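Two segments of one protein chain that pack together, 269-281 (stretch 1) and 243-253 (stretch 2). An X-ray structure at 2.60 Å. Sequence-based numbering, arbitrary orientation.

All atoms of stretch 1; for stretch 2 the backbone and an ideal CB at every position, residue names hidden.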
ATOM      1  N   THR A 269      -1.033   5.099  36.184  1.00 59.24           N
ATOM      2  CA  THR A 269      -0.803   6.287  35.367  1.00 60.34           C
ATOM      3  C   THR A 269       0.703   6.432  35.180  1.00 61.32           C
ATOM      4  O   THR A 269       1.393   7.007  36.027  1.00 62.93           O
ATOM      5  CB  THR A 269      -1.435   7.521  36.017  1.00 60.83           C
ATOM      6  OG1 THR A 269      -2.830   7.272  36.219  1.00 58.58           O
ATOM      7  CG2 THR A 269      -1.250   8.764  35.132  1.00 62.02           C
ATOM      8  N   LEU A 270       1.206   5.897  34.069  1.00 60.88           N
ATOM      9  CA  LEU A 270       2.644   5.923  33.792  1.00 61.27           C
ATOM     10  C   LEU A 270       3.158   7.284  33.337  1.00 61.75           C
ATOM     11  O   LEU A 270       2.586   7.872  32.418  1.00 62.11           O
ATOM     12  CB  LEU A 270       3.044   4.852  32.759  1.00 61.13           C
ATOM     13  CG  LEU A 270       3.180   3.421  33.313  1.00 64.11           C
ATOM     14  CD1 LEU A 270       4.465   3.249  34.153  1.00 65.39           C
ATOM     15  CD2 LEU A 270       1.952   2.958  34.125  1.00 63.44           C
ATOM     16  N   PRO A 271       4.242   7.789  33.973  1.00 62.51           N
ATOM     17  CA  PRO A 271       4.802   9.074  33.546  1.00 62.09           C
ATOM     18  C   PRO A 271       5.379   9.065  32.137  1.00 61.91           C
ATOM     19  O   PRO A 271       5.418   8.032  31.480  1.00 62.45           O
ATOM     20  CB  PRO A 271       5.951   9.310  34.544  1.00 62.90           C
ATOM     21  CG  PRO A 271       5.669   8.428  35.705  1.00 61.89           C
ATOM     22  CD  PRO A 271       4.977   7.248  35.141  1.00 62.91           C
ATOM     23  N   ARG A 272       5.836  10.228  31.701  1.00 61.79           N
ATOM     24  CA  ARG A 272       6.415  10.403  30.385  1.00 61.80           C
ATOM     25  C   ARG A 272       7.670   9.551  30.251  1.00 62.02           C
ATOM     26  O   ARG A 272       8.434   9.449  31.200  1.00 62.01           O
ATOM     27  CB  ARG A 272       6.754  11.871  30.208  1.00 61.23           C
ATOM     28  CG  ARG A 272       7.235  12.320  28.853  1.00 63.00           C
ATOM     29  CD  ARG A 272       7.508  13.828  28.909  1.00 63.29           C
ATOM     30  NE  ARG A 272       7.635  14.421  27.588  1.00 66.50           N
ATOM     31  CZ  ARG A 272       7.831  15.717  27.319  1.00 67.11           C
ATOM     32  NH1 ARG A 272       7.957  16.625  28.282  1.00 67.70           N
ATOM     33  NH2 ARG A 272       7.910  16.115  26.059  1.00 70.92           N
ATOM     34  N   HIS A 273       7.851   8.933  29.084  1.00 62.40           N
ATOM     35  CA  HIS A 273       8.995   8.084  28.769  1.00 62.80           C
ATOM     36  C   HIS A 273       9.953   8.811  27.853  1.00 61.64           C
ATOM     37  O   HIS A 273       9.537   9.295  26.798  1.00 61.45           O
ATOM     38  CB  HIS A 273       8.574   6.823  28.042  1.00 64.39           C
ATOM     39  CG  HIS A 273       7.849   5.825  28.887  1.00 68.28           C
ATOM     40  ND1 HIS A 273       6.607   6.058  29.442  1.00 71.06           N
ATOM     41  CD2 HIS A 273       8.157   4.539  29.182  1.00 71.95           C
ATOM     42  CE1 HIS A 273       6.207   4.977  30.091  1.00 72.96           C
ATOM     43  NE2 HIS A 273       7.125   4.038  29.940  1.00 79.69           N
ATOM     44  N   ILE A 274      11.227   8.889  28.240  1.00 61.41           N
ATOM     45  CA  ILE A 274      12.246   9.546  27.417  1.00 61.98           C
ATOM     46  C   ILE A 274      13.540   8.731  27.458  1.00 61.69           C
ATOM     47  O   ILE A 274      13.918   8.219  28.504  1.00 60.31           O
ATOM     48  CB  ILE A 274      12.536  11.025  27.838  1.00 62.36           C
ATOM     49  CG1 ILE A 274      11.235  11.841  28.016  1.00 66.13           C
ATOM     50  CG2 ILE A 274      13.491  11.702  26.814  1.00 62.41           C
ATOM     51  CD1 ILE A 274      11.416  13.334  28.396  1.00 62.38           C
ATOM     52  N   THR A 275      14.196   8.605  26.302  1.00 62.31           N
ATOM     53  CA  THR A 275      15.479   7.902  26.184  1.00 62.13           C
ATOM     54  C   THR A 275      16.223   8.343  24.926  1.00 62.21           C
ATOM     55  O   THR A 275      15.706   8.231  23.820  1.00 63.32           O
ATOM     56  CB  THR A 275      15.353   6.360  26.219  1.00 62.13           C
ATOM     57  OG1 THR A 275      16.614   5.785  25.855  1.00 63.63           O
ATOM     58  CG2 THR A 275      14.298   5.824  25.276  1.00 63.54           C
ATOM     59  N   ASP A 276      17.421   8.883  25.125  1.00 62.13           N
ATOM     60  CA  ASP A 276      18.260   9.342  24.030  1.00 62.06           C
ATOM     61  C   ASP A 276      19.026   8.187  23.398  1.00 62.36           C
ATOM     62  O   ASP A 276      19.430   8.298  22.251  1.00 62.92           O
ATOM     63  CB  ASP A 276      19.244  10.413  24.512  1.00 61.82           C
ATOM     64  CG  ASP A 276      18.558  11.689  24.982  1.00 62.17           C
ATOM     65  OD1 ASP A 276      17.431  12.008  24.530  1.00 65.51           O
ATOM     66  OD2 ASP A 276      19.177  12.404  25.785  1.00 62.62           O
ATOM     67  N   ASP A 277      19.219   7.094  24.139  1.00 62.07           N
ATOM     68  CA  ASP A 277      19.962   5.915  23.668  1.00 62.41           C
ATOM     69  C   ASP A 277      19.094   4.783  23.124  1.00 63.42           C
ATOM     70  O   ASP A 277      19.540   4.039  22.246  1.00 64.73           O
ATOM     71  CB  ASP A 277      20.826   5.350  24.818  1.00 62.43           C
ATOM     72  CG  ASP A 277      21.915   6.320  25.284  1.00 62.86           C
ATOM     73  OD1 ASP A 277      22.029   7.444  24.742  1.00 62.96           O
ATOM     74  OD2 ASP A 277      22.654   5.960  26.227  1.00 63.76           O
ATOM     75  N   GLY A 278      17.879   4.636  23.651  1.00 63.26           N
ATOM     76  CA  GLY A 278      16.976   3.573  23.236  1.00 63.27           C
ATOM     77  C   GLY A 278      17.242   2.350  24.103  1.00 63.88           C
ATOM     78  O   GLY A 278      17.978   2.444  25.092  1.00 64.56           O
ATOM     79  N   GLY A 279      16.639   1.211  23.754  1.00 62.97           N
ATOM     80  CA  GLY A 279      16.842  -0.020  24.520  1.00 62.45           C
ATOM     81  C   GLY A 279      15.989  -1.200  24.098  1.00 62.24           C
ATOM     82  O   GLY A 279      15.128  -1.069  23.231  1.00 61.79           O
ATOM     83  N   LEU A 280      16.251  -2.347  24.726  1.00 61.91           N
ATOM     84  CA  LEU A 280      15.534  -3.594  24.482  1.00 62.39           C
ATOM     85  C   LEU A 280      14.853  -3.965  25.791  1.00 62.73           C
ATOM     86  O   LEU A 280      15.493  -3.935  26.845  1.00 62.84           O
ATOM     87  CB  LEU A 280      16.461  -4.720  24.043  1.00 62.91           C
ATOM     88  CG  LEU A 280      15.845  -6.088  23.722  1.00 61.40           C
ATOM     89  CD1 LEU A 280      14.784  -5.998  22.653  1.00 59.16           C
ATOM     90  CD2 LEU A 280      16.947  -7.072  23.308  1.00 61.80           C
ATOM     91  N   PHE A 281      13.578  -4.346  25.709  1.00 62.91           N
ATOM     92  CA  PHE A 281      12.774  -4.663  26.876  1.00 63.10           C
ATOM     93  C   PHE A 281      11.873  -5.878  26.726  1.00 62.96           C
ATOM     94  O   PHE A 281      11.186  -5.991  25.732  1.00 64.09           O
ATOM     95  CB  PHE A 281      11.833  -3.487  27.140  1.00 63.32           C
ATOM     96  CG  PHE A 281      12.527  -2.158  27.299  1.00 65.22           C
ATOM     97  CD1 PHE A 281      12.749  -1.338  26.196  1.00 65.07           C
ATOM     98  CD2 PHE A 281      12.942  -1.717  28.550  1.00 66.12           C
ATOM     99  CE1 PHE A 281      13.389  -0.125  26.340  1.00 61.76           C
ATOM    100  CE2 PHE A 281      13.573  -0.503  28.692  1.00 62.27           C
ATOM    101  CZ  PHE A 281      13.795   0.291  27.584  1.00 62.23           C
ATOM    102  N   UNK A 243      11.007  -6.345  31.941  1.00 63.57           N
ATOM    103  CA  UNK A 243      12.397  -6.384  32.373  1.00 63.31           C
ATOM    104  C   UNK A 243      13.250  -5.730  31.307  1.00 63.09           C
ATOM    105  O   UNK A 243      13.064  -6.001  30.119  1.00 63.26           O
ATOM    106  CB  UNK A 243      12.859  -7.818  32.642  1.00 63.31           C
ATOM    107  N   UNK A 244      14.171  -4.864  31.726  1.00 63.22           N
ATOM    108  CA  UNK A 244      15.063  -4.165  30.803  1.00 61.97           C
ATOM    109  C   UNK A 244      16.304  -5.008  30.529  1.00 60.14           C
ATOM    110  O   UNK A 244      17.063  -5.300  31.451  1.00 59.49           O
ATOM    111  CB  UNK A 244      15.460  -2.799  31.366  1.00 61.97           C
ATOM    112  N   UNK A 245      16.517  -5.346  29.260  1.00 59.63           N
ATOM    113  CA  UNK A 245      17.631  -6.188  28.825  1.00 60.52           C
ATOM    114  C   UNK A 245      18.854  -5.401  28.388  1.00 60.97           C
ATOM    115  O   UNK A 245      19.969  -5.883  28.555  1.00 60.02           O
ATOM    116  CB  UNK A 245      17.177  -7.088  27.674  1.00 60.52           C
ATOM    117  N   UNK A 246      18.651  -4.216  27.813  1.00 62.17           N
ATOM    118  CA  UNK A 246      19.766  -3.375  27.396  1.00 62.12           C
ATOM    119  C   UNK A 246      19.289  -1.922  27.227  1.00 61.72           C
ATOM    120  O   UNK A 246      18.096  -1.671  27.054  1.00 62.15           O
ATOM    121  CB  UNK A 246      20.377  -3.900  26.095  1.00 62.12           C
ATOM    122  N   UNK A 247      20.226  -0.979  27.294  1.00 61.74           N
ATOM    123  CA  UNK A 247      19.921   0.443  27.143  1.00 61.36           C
ATOM    124  C   UNK A 247      19.202   1.000  28.349  1.00 61.52           C
ATOM    125  O   UNK A 247      19.371   0.483  29.459  1.00 60.44           O
ATOM    126  CB  UNK A 247      19.075   0.675  25.889  1.00 61.36           C
ATOM    127  N   UNK A 248      18.422   2.064  28.137  1.00 62.09           N
ATOM    128  CA  UNK A 248      17.663   2.675  29.229  1.00 62.67           C
ATOM    129  C   UNK A 248      16.420   3.388  28.772  1.00 62.72           C
ATOM    130  O   UNK A 248      16.220   3.621  27.590  1.00 63.25           O
ATOM    131  CB  UNK A 248      18.549   3.661  29.993  1.00 62.67           C
ATOM    132  N   UNK A 249      15.610   3.758  29.752  1.00 63.44           N
ATOM    133  CA  UNK A 249      14.409   4.544  29.513  1.00 62.95           C
ATOM    134  C   UNK A 249      14.000   5.275  30.781  1.00 62.27           C
ATOM    135  O   UNK A 249      13.712   4.652  31.804  1.00 62.72           O
ATOM    136  CB  UNK A 249      13.268   3.653  29.017  1.00 62.95           C
ATOM    137  N   UNK A 250      14.040   6.603  30.715  1.00 62.86           N
ATOM    138  CA  UNK A 250      13.642   7.447  31.825  1.00 62.49           C
ATOM    139  C   UNK A 250      12.139   7.454  31.789  1.00 62.39           C
ATOM    140  O   UNK A 250      11.571   7.646  30.729  1.00 60.84           O
ATOM    141  CB  UNK A 250      14.231   8.856  31.740  1.00 62.49           C
ATOM    142  N   UNK A 251      11.509   7.165  32.919  1.00 63.66           N
ATOM    143  CA  UNK A 251      10.058   7.195  33.035  1.00 64.06           C
ATOM    144  C   UNK A 251       9.842   8.059  34.288  1.00 63.79           C
ATOM    145  O   UNK A 251       9.993   7.604  35.420  1.00 64.31           O
ATOM    146  CB  UNK A 251       9.433   5.803  33.142  1.00 64.06           C
ATOM    147  N   UNK A 252       9.560   9.340  34.050  1.00 63.59           N
ATOM    148  CA  UNK A 252       9.385  10.307  35.112  1.00 63.34           C
ATOM    149  C   UNK A 252      10.801  10.635  35.521  1.00 63.20           C
ATOM    150  O   UNK A 252      11.651  10.834  34.665  1.00 63.55           O
ATOM    151  CB  UNK A 252       8.533   9.786  36.271  1.00 63.34           C
ATOM    152  N   UNK A 253      11.057  10.649  36.821  1.00 64.62           N
ATOM    153  CA  UNK A 253      12.411  10.926  37.341  1.00 66.44           C
ATOM    154  C   UNK A 253      13.184   9.619  37.696  1.00 65.49           C
ATOM    155  O   UNK A 253      14.256   9.694  38.288  1.00 66.77           O
ATOM    156  CB  UNK A 253      12.311  11.820  38.579  1.00 66.44           C
TER

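Stretch 2 runs antiparallel to stretch 1 in two short ladders joined by a corner, and the backbone at each position narrows the choice of side chain to a different degree.

At position 243 CA-to-CB points away and no atom of stretch 1 lies within 5.5 Å of the ideal CB, so stretch 1 sets no preference. The residue is Tyr243, whose hydroxyl is hydrogen-bonded elsewhere in the structure.

Position 244 lies across from Phe281, its ideal CB 3.9 Å from Phe281 CD2. A small or medium apolar side chain would suit the ring. Cys244 is found; its SG lies obliquely to the ring, 3.9 Å from Phe281 CE2.

The CB of position 245 points toward stretch 1, 3.7 Å from Leu280 O, with the Leu280 side chain nearby. Several aliphatic residues would fit. Leu245 brings its CD1 to 4.1 Å from Leu280 CG, while its N donates to Leu280 O (3.0 Å). The N of position 246 donates weakly to Leu280 O as well, at 3.3 Å, so one carbonyl serves both amides at the bulge.

Position 246 shares a face with Leu280, and its ideal CB is 4.5 Å from Leu280 CB; a beta-branched or small apolar group would cover that side chain. Thr246 does so with its methyl, CG2 lying 3.5 Å from Leu280 CB, and its O accepts from Leu280 N at 3.0 Å.

At 247 the choice is nearly forced. Phi is positive, and an ideal CB would lie 2.2 Å from Gly278 O and 2.7 Å from Gly279 CA. Gly247 fits, letting its CA approach Gly279 CA to 4.1 Å.

At 248 CA-to-CB points away, yet a long side chain could turn back toward residues 275–277, where the amide N of Asp276 offers a donor. A large side chain ending in an acceptor would suit. Tyr248, with chi1 p, places its OH 2.9 Å from Asp276 N, which donates to it. Thr275 CB packs over the ring face, 4.2 Å from the centroid of the Tyr248 ring, and Thr275 OG1 donates to Tyr248 O (2.8 Å).

Position 249 directs its CB sideways, 3.7 Å from Phe281 CZ and 4.4 Å from Thr275 CB. A compact apolar residue is favoured, alanine, cysteine or valine among them. In Cys249 the sulfur continues to the edge of the His273 ring, SG lying 3.7 Å from His273 CD2.

Position 250 pairs with Ile274 through two backbone hydrogen bonds; its ideal CB, on the same face as Ile274, is 3.3 Å from Ile274 O, but beyond the CB stretch 1 does little to select, and polar or apolar side chains could both serve. In Asp250 both carboxylate oxygens are hydrogen-bonded just outside the stretches.

At 251 the CB faces His273, 4.3 Å from its NE2, with Pro271 and Leu270 beyond; branched aliphatics suit. Val251 lays CG2 over the imidazole face, 4.0 Å from the centroid of the His273 ring, and 3.7 Å from Pro271 CD.

Positive phi at 252, and an ideal CB just 3.1 Å from Pro271 CB, favour glycine: Gly252, whose N donates to Arg272 O (3.1 Å). Position 253 makes no contact; it is Asp253.

Stretch 2 243-253: YCLTGYCDVGD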
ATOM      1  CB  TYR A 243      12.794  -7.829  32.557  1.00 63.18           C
ATOM      2  CG  TYR A 243      14.100  -8.091  33.261  1.00 63.29           C
ATOM      3  CD1 TYR A 243      15.289  -8.168  32.563  1.00 62.36           C
ATOM      4  CD2 TYR A 243      14.126  -8.353  34.628  1.00 63.48           C
ATOM      5  CE1 TYR A 243      16.484  -8.452  33.216  1.00 64.67           C
ATOM      6  CE2 TYR A 243      15.309  -8.644  35.288  1.00 63.33           C
ATOM      7  CZ  TYR A 243      16.484  -8.698  34.584  1.00 63.66           C
ATOM      8  OH  TYR A 243      17.662  -8.974  35.258  1.00 63.64           O
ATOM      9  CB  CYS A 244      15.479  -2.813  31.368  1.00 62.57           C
ATOM     10  SG  CYS A 244      16.728  -2.025  30.334  1.00 63.89           S
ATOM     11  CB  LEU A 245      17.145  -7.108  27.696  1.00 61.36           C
ATOM     12  CG  LEU A 245      15.970  -8.047  28.072  1.00 62.08           C
ATOM     13  CD1 LEU A 245      15.352  -8.721  26.854  1.00 59.31           C
ATOM     14  CD2 LEU A 245      16.392  -9.102  29.109  1.00 64.26           C
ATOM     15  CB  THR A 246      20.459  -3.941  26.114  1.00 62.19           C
ATOM     16  OG1 THR A 246      21.773  -3.387  26.008  1.00 65.52           O
ATOM     17  CG2 THR A 246      19.673  -3.655  24.858  1.00 64.23           C
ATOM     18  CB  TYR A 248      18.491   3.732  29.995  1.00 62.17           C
ATOM     19  CG  TYR A 248      18.571   5.129  29.365  1.00 61.93           C
ATOM     20  CD1 TYR A 248      19.567   5.455  28.444  1.00 59.34           C
ATOM     21  CD2 TYR A 248      17.671   6.142  29.737  1.00 59.47           C
ATOM     22  CE1 TYR A 248      19.644   6.724  27.895  1.00 56.41           C
ATOM     23  CE2 TYR A 248      17.741   7.406  29.174  1.00 60.81           C
ATOM     24  CZ  TYR A 248      18.736   7.687  28.255  1.00 59.82           C
ATOM     25  OH  TYR A 248      18.841   8.932  27.691  1.00 59.78           O
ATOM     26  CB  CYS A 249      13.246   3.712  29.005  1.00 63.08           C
ATOM     27  SG  CYS A 249      11.827   4.769  28.653  1.00 66.52           S
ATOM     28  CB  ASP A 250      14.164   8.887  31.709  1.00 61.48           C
ATOM     29  CG  ASP A 250      15.676   8.979  31.746  1.00 60.55           C
ATOM     30  OD1 ASP A 250      16.330   8.057  32.249  1.00 62.93           O
ATOM     31  OD2 ASP A 250      16.223   9.998  31.299  1.00 56.73           O
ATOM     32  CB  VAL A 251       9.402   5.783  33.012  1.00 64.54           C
ATOM     33  CG1 VAL A 251      10.104   4.790  33.946  1.00 70.41           C
ATOM     34  CG2 VAL A 251       7.914   5.895  33.311  1.00 65.48           C
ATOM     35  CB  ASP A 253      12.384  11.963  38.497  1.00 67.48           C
ATOM     36  CG  ASP A 253      11.464  11.570  39.641  1.00 75.59           C
ATOM     37  OD1 ASP A 253      10.635  10.640  39.464  1.00 83.79           O
ATOM     38  OD2 ASP A 253      11.549  12.219  40.710  1.00 84.88           O
TER
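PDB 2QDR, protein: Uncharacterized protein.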